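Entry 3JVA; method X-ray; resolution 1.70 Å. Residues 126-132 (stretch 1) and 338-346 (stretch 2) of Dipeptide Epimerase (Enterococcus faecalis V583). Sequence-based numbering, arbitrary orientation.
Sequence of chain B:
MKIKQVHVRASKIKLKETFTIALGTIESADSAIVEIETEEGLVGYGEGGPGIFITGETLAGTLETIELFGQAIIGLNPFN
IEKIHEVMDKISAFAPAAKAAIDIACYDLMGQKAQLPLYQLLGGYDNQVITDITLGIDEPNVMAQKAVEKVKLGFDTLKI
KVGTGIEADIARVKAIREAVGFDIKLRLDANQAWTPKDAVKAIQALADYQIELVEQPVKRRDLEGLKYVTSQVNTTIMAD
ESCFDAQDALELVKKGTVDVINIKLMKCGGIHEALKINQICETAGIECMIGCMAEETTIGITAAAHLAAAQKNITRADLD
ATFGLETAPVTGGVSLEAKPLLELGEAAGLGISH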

ATOM      1  N   ASP B 126      -6.856  -9.650 -40.087  1.00 23.55           N
ATOM      2  CA  ASP B 126      -7.997 -10.114 -40.874  1.00 25.32           C
ATOM      3  C   ASP B 126      -8.391  -9.029 -41.876  1.00 24.96           C
ATOM      4  O   ASP B 126      -7.940  -7.888 -41.769  1.00 24.32           O
ATOM      5  CB  ASP B 126      -9.177 -10.412 -39.945  1.00 24.53           C
ATOM      6  CG  ASP B 126     -10.100 -11.485 -40.486  1.00 27.77           C
ATOM      7  OD1 ASP B 126     -10.127 -11.702 -41.716  1.00 27.50           O
ATOM      8  OD2 ASP B 126     -10.816 -12.105 -39.672  1.00 28.23           O
ATOM      9  N   ASN B 127      -9.228  -9.382 -42.851  1.00 26.27           N
ATOM     10  CA  ASN B 127      -9.673  -8.416 -43.852  1.00 26.28           C
ATOM     11  C   ASN B 127     -11.177  -8.177 -43.752  1.00 27.57           C
ATOM     12  O   ASN B 127     -11.798  -7.655 -44.674  1.00 27.08           O
ATOM     13  CB  ASN B 127      -9.324  -8.905 -45.259  1.00 28.14           C
ATOM     14  CG  ASN B 127     -10.065 -10.171 -45.638  1.00 30.22           C
ATOM     15  OD1 ASN B 127     -10.762 -10.766 -44.821  1.00 26.94           O
ATOM     16  ND2 ASN B 127      -9.908 -10.594 -46.886  1.00 32.93           N
ATOM     17  N   GLN B 128     -11.757  -8.565 -42.625  1.00 25.97           N
ATOM     18  CA  GLN B 128     -13.186  -8.386 -42.407  1.00 26.33           C
ATOM     19  C   GLN B 128     -13.455  -8.356 -40.910  1.00 25.42           C
ATOM     20  O   GLN B 128     -12.601  -8.747 -40.111  1.00 26.59           O
ATOM     21  CB  GLN B 128     -13.962  -9.541 -43.048  1.00 25.48           C
ATOM     22  CG  GLN B 128     -13.707 -10.889 -42.384  1.00 28.25           C
ATOM     23  CD  GLN B 128     -14.352 -12.047 -43.128  1.00 30.03           C
ATOM     24  OE1 GLN B 128     -14.494 -13.140 -42.587  1.00 33.22           O
ATOM     25  NE2 GLN B 128     -14.732 -11.814 -44.379  1.00 30.50           N
ATOM     26  N   VAL B 129     -14.640  -7.896 -40.528  1.00 24.88           N
ATOM     27  CA  VAL B 129     -14.995  -7.839 -39.118  1.00 25.14           C
ATOM     28  C   VAL B 129     -16.508  -7.907 -38.928  1.00 25.18           C
ATOM     29  O   VAL B 129     -17.270  -7.356 -39.714  1.00 25.78           O
ATOM     30  CB  VAL B 129     -14.422  -6.556 -38.459  1.00 27.58           C
ATOM     31  CG1 VAL B 129     -14.998  -5.320 -39.120  1.00 26.59           C
ATOM     32  CG2 VAL B 129     -14.705  -6.564 -36.962  1.00 27.49           C
ATOM     33  N   ILE B 130     -16.929  -8.620 -37.889  1.00 23.72           N
ATOM     34  CA  ILE B 130     -18.341  -8.777 -37.569  1.00 23.52           C
ATOM     35  C   ILE B 130     -18.796  -7.691 -36.608  1.00 21.61           C
ATOM     36  O   ILE B 130     -18.184  -7.481 -35.565  1.00 22.67           O
ATOM     37  CB  ILE B 130     -18.609 -10.142 -36.900  1.00 24.60           C
ATOM     38  CG1 ILE B 130     -18.267 -11.273 -37.873  1.00 27.58           C
ATOM     39  CG2 ILE B 130     -20.069 -10.226 -36.455  1.00 26.47           C
ATOM     40  CD1 ILE B 130     -18.284 -12.651 -37.241  1.00 28.36           C
ATOM     41  N   THR B 131     -19.869  -6.997 -36.957  1.00 20.29           N
ATOM     42  CA  THR B 131     -20.381  -5.962 -36.079  1.00 20.89           C
ATOM     43  C   THR B 131     -21.742  -6.330 -35.525  1.00 22.47           C
ATOM     44  O   THR B 131     -22.470  -7.137 -36.110  1.00 21.41           O
ATOM     45  CB  THR B 131     -20.530  -4.604 -36.800  1.00 21.46           C
ATOM     46  OG1 THR B 131     -21.102  -3.654 -35.892  1.00 21.43           O
ATOM     47  CG2 THR B 131     -21.446  -4.731 -38.021  1.00 19.55           C
ATOM     48  N   ASP B 132     -22.072  -5.754 -34.374  1.00 22.79           N
ATOM     49  CA  ASP B 132     -23.383  -5.975 -33.790  1.00 22.63           C
ATOM     50  C   ASP B 132     -24.223  -4.871 -34.414  1.00 22.44           C
ATOM     51  O   ASP B 132     -23.767  -4.160 -35.314  1.00 22.90           O
ATOM     52  CB  ASP B 132     -23.359  -5.789 -32.260  1.00 22.62           C
ATOM     53  CG  ASP B 132     -22.944  -4.375 -31.834  1.00 23.49           C
ATOM     54  OD1 ASP B 132     -23.243  -3.396 -32.557  1.00 21.92           O
ATOM     55  OD2 ASP B 132     -22.332  -4.239 -30.752  1.00 22.70           O
ATOM     56  N   ALA B 338     -27.492  -3.087 -44.139  1.00 28.11           N
ATOM     57  CA  ALA B 338     -27.401  -3.679 -42.809  1.00 28.70           C
ATOM     58  C   ALA B 338     -26.974  -5.139 -42.920  1.00 29.34           C
ATOM     59  O   ALA B 338     -27.766  -6.013 -43.280  1.00 28.60           O
ATOM     60  CB  ALA B 338     -28.748  -3.568 -42.092  1.00 29.16           C
ATOM     61  N   LYS B 339     -25.704  -5.384 -42.618  1.00 29.84           N
ATOM     62  CA  LYS B 339     -25.109  -6.719 -42.673  1.00 29.69           C
ATOM     63  C   LYS B 339     -24.123  -6.814 -41.512  1.00 29.78           C
ATOM     64  O   LYS B 339     -23.452  -5.834 -41.184  1.00 29.88           O
ATOM     65  CB  LYS B 339     -24.352  -6.911 -43.995  1.00 31.48           C
ATOM     66  CG  LYS B 339     -23.307  -5.823 -44.273  1.00 33.99           C
ATOM     67  CD  LYS B 339     -22.312  -6.206 -45.373  1.00 37.00           C
ATOM     68  CE  LYS B 339     -21.172  -5.176 -45.477  1.00 32.70           C
ATOM     69  NZ  LYS B 339     -19.989  -5.663 -46.265  1.00 35.04           N
ATOM     70  N   PRO B 340     -24.021  -7.987 -40.875  1.00 27.82           N
ATOM     71  CA  PRO B 340     -23.082  -8.116 -39.754  1.00 27.12           C
ATOM     72  C   PRO B 340     -21.620  -8.217 -40.179  1.00 27.27           C
ATOM     73  O   PRO B 340     -20.729  -7.767 -39.457  1.00 27.53           O
ATOM     74  CB  PRO B 340     -23.566  -9.380 -39.043  1.00 26.42           C
ATOM     75  CG  PRO B 340     -24.092 -10.213 -40.188  1.00 25.11           C
ATOM     76  CD  PRO B 340     -24.869  -9.189 -40.994  1.00 28.21           C
ATOM     77  N   LEU B 341     -21.371  -8.797 -41.350  1.00 26.07           N
ATOM     78  CA  LEU B 341     -20.008  -8.956 -41.827  1.00 26.87           C
ATOM     79  C   LEU B 341     -19.539  -7.814 -42.720  1.00 26.55           C
ATOM     80  O   LEU B 341     -20.044  -7.617 -43.826  1.00 27.27           O
ATOM     81  CB  LEU B 341     -19.855 -10.285 -42.573  1.00 29.08           C
ATOM     82  CG  LEU B 341     -18.435 -10.597 -43.053  1.00 30.35           C
ATOM     83  CD1 LEU B 341     -17.510 -10.767 -41.858  1.00 30.42           C
ATOM     84  CD2 LEU B 341     -18.447 -11.858 -43.900  1.00 33.65           C
ATOM     85  N   LEU B 342     -18.564  -7.059 -42.228  1.00 24.57           N
ATOM     86  CA  LEU B 342     -18.014  -5.952 -42.988  1.00 23.77           C
ATOM     87  C   LEU B 342     -16.746  -6.459 -43.670  1.00 25.08           C
ATOM     88  O   LEU B 342     -15.709  -6.643 -43.025  1.00 25.36           O
ATOM     89  CB  LEU B 342     -17.698  -4.779 -42.050  1.00 24.07           C
ATOM     90  CG  LEU B 342     -18.816  -4.402 -41.067  1.00 22.37           C
ATOM     91  CD1 LEU B 342     -18.368  -3.228 -40.201  1.00 23.57           C
ATOM     92  CD2 LEU B 342     -20.091  -4.049 -41.826  1.00 22.94           C
ATOM     93  N   GLU B 343     -16.844  -6.724 -44.971  1.00 23.49           N
ATOM     94  CA  GLU B 343     -15.702  -7.212 -45.737  1.00 26.05           C
ATOM     95  C   GLU B 343     -15.046  -5.982 -46.345  1.00 26.68           C
ATOM     96  O   GLU B 343     -15.691  -5.225 -47.070  1.00 27.25           O
ATOM     97  CB  GLU B 343     -16.176  -8.177 -46.823  1.00 25.92           C
ATOM     98  CG  GLU B 343     -17.032  -9.306 -46.275  1.00 28.13           C
ATOM     99  CD  GLU B 343     -17.390 -10.338 -47.327  1.00 31.35           C
ATOM    100  OE1 GLU B 343     -16.482 -11.061 -47.791  1.00 33.05           O
ATOM    101  OE2 GLU B 343     -18.578 -10.420 -47.692  1.00 33.74           O
ATOM    102  N   LEU B 344     -13.762  -5.792 -46.057  1.00 29.00           N
ATOM    103  CA  LEU B 344     -13.045  -4.603 -46.509  1.00 31.67           C
ATOM    104  C   LEU B 344     -12.537  -4.507 -47.949  1.00 33.95           C
ATOM    105  O   LEU B 344     -12.342  -3.401 -48.460  1.00 36.75           O
ATOM    106  CB  LEU B 344     -11.911  -4.321 -45.519  1.00 30.19           C
ATOM    107  CG  LEU B 344     -12.476  -4.186 -44.097  1.00 31.34           C
ATOM    108  CD1 LEU B 344     -11.362  -3.983 -43.094  1.00 31.62           C
ATOM    109  CD2 LEU B 344     -13.459  -3.025 -44.058  1.00 29.40           C
ATOM    110  N   GLY B 345     -12.321  -5.636 -48.609  1.00 35.50           N
ATOM    111  CA  GLY B 345     -11.861  -5.577 -49.987  1.00 34.56           C
ATOM    112  C   GLY B 345     -10.403  -5.200 -50.166  1.00 34.04           C
ATOM    113  O   GLY B 345      -9.680  -4.978 -49.192  1.00 34.40           O
ATOM    114  N   GLU B 346      -9.974  -5.110 -51.421  1.00 31.70           N
ATOM    115  CA  GLU B 346      -8.587  -4.792 -51.735  1.00 30.91           C
ATOM    116  C   GLU B 346      -8.298  -3.373 -52.217  1.00 27.90           C
ATOM    117  O   GLU B 346      -7.170  -3.079 -52.604  1.00 26.37           O
ATOM    118  CB  GLU B 346      -8.051  -5.794 -52.763  1.00 32.77           C
ATOM    119  CG  GLU B 346      -7.851  -7.187 -52.200  1.00 37.73           C
ATOM    120  CD  GLU B 346      -6.814  -7.214 -51.093  1.00 41.13           C
ATOM    121  OE1 GLU B 346      -5.628  -6.952 -51.383  1.00 40.41           O
ATOM    122  OE2 GLU B 346      -7.187  -7.491 -49.931  1.00 43.72           O
TER

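Two short strands, 128-130 and 341-343, pair in antiparallel fashion, although more than 200 residues separate them in sequence. Their axes approach to 4.6 Å and run at 166° to each other. The contact buries 525 Å², summed over both sides.

Asp126 makes no contact across the pair. Its OD1 accepts a hydrogen bond from the backbone N of Asn127, at 2.7 Å, within the loop that leads into the strand. Asn127 joins the other stretch through its backbone. Its O accepts a hydrogen bond from Leu344 N at 3.0 Å, with an angle of 163° at the hydrogen. This bond lies just beyond the paired strand residues and extends the ladder by one step.

Gln128 faces Glu343 in a non-hydrogen-bonded pair, with the two CA atoms 4.3 Å apart. Its CA lies 3.1 Å from Leu342 O in a CA-H...O contact. The side chain lies on the same face as those of Ile130, Leu341 and Glu343. There Gln128 CD comes within 3.6 Å of Leu341 CD1, and Gln128 NE2 within 3.9 Å of Glu343 CG. These are packing contacts along the aliphatic parts of the partner side chains.

Val129 is the centre of the ladder. It forms a hydrogen-bonded pair with Leu342, and both backbone bonds are made. Val129 N donates to Leu342 O at 3.0 Å, and Leu342 N donates to Val129 O at 2.8 Å. The second is the straighter, at 168° against 150°. Leu342 O thus meets both the N-H of Val129 and the CA of Gln128. The side chains share the other face of the sheet, where Val129 CG1 packs 4.0 Å from Leu342 CB.

Ile130 pairs with Leu341 without backbone hydrogen bonds between them. Its CA makes a CA-H...O contact with Pro340 O at 3.2 Å. The side chain packs on Leu341, with Ile130 CG1 at 4.1 Å from Leu341 CD1. Leu341 CD1 therefore touches both Gln128 and Ile130, bridging two alternate residues of the facing strand.

Thr131 lies beyond the strand but keeps the register. Its N donates to Pro340 O at 2.8 Å and 164°. Its methyl group is buried against the other stretch, with Thr131 CG2 4.0 Å from Leu342 CG and 3.9 Å from Lys339 O. The hydroxyl is used differently: Thr131 OG1 donates to Asp132 O at 2.8 Å. Asp132 points away, and the contact ends there.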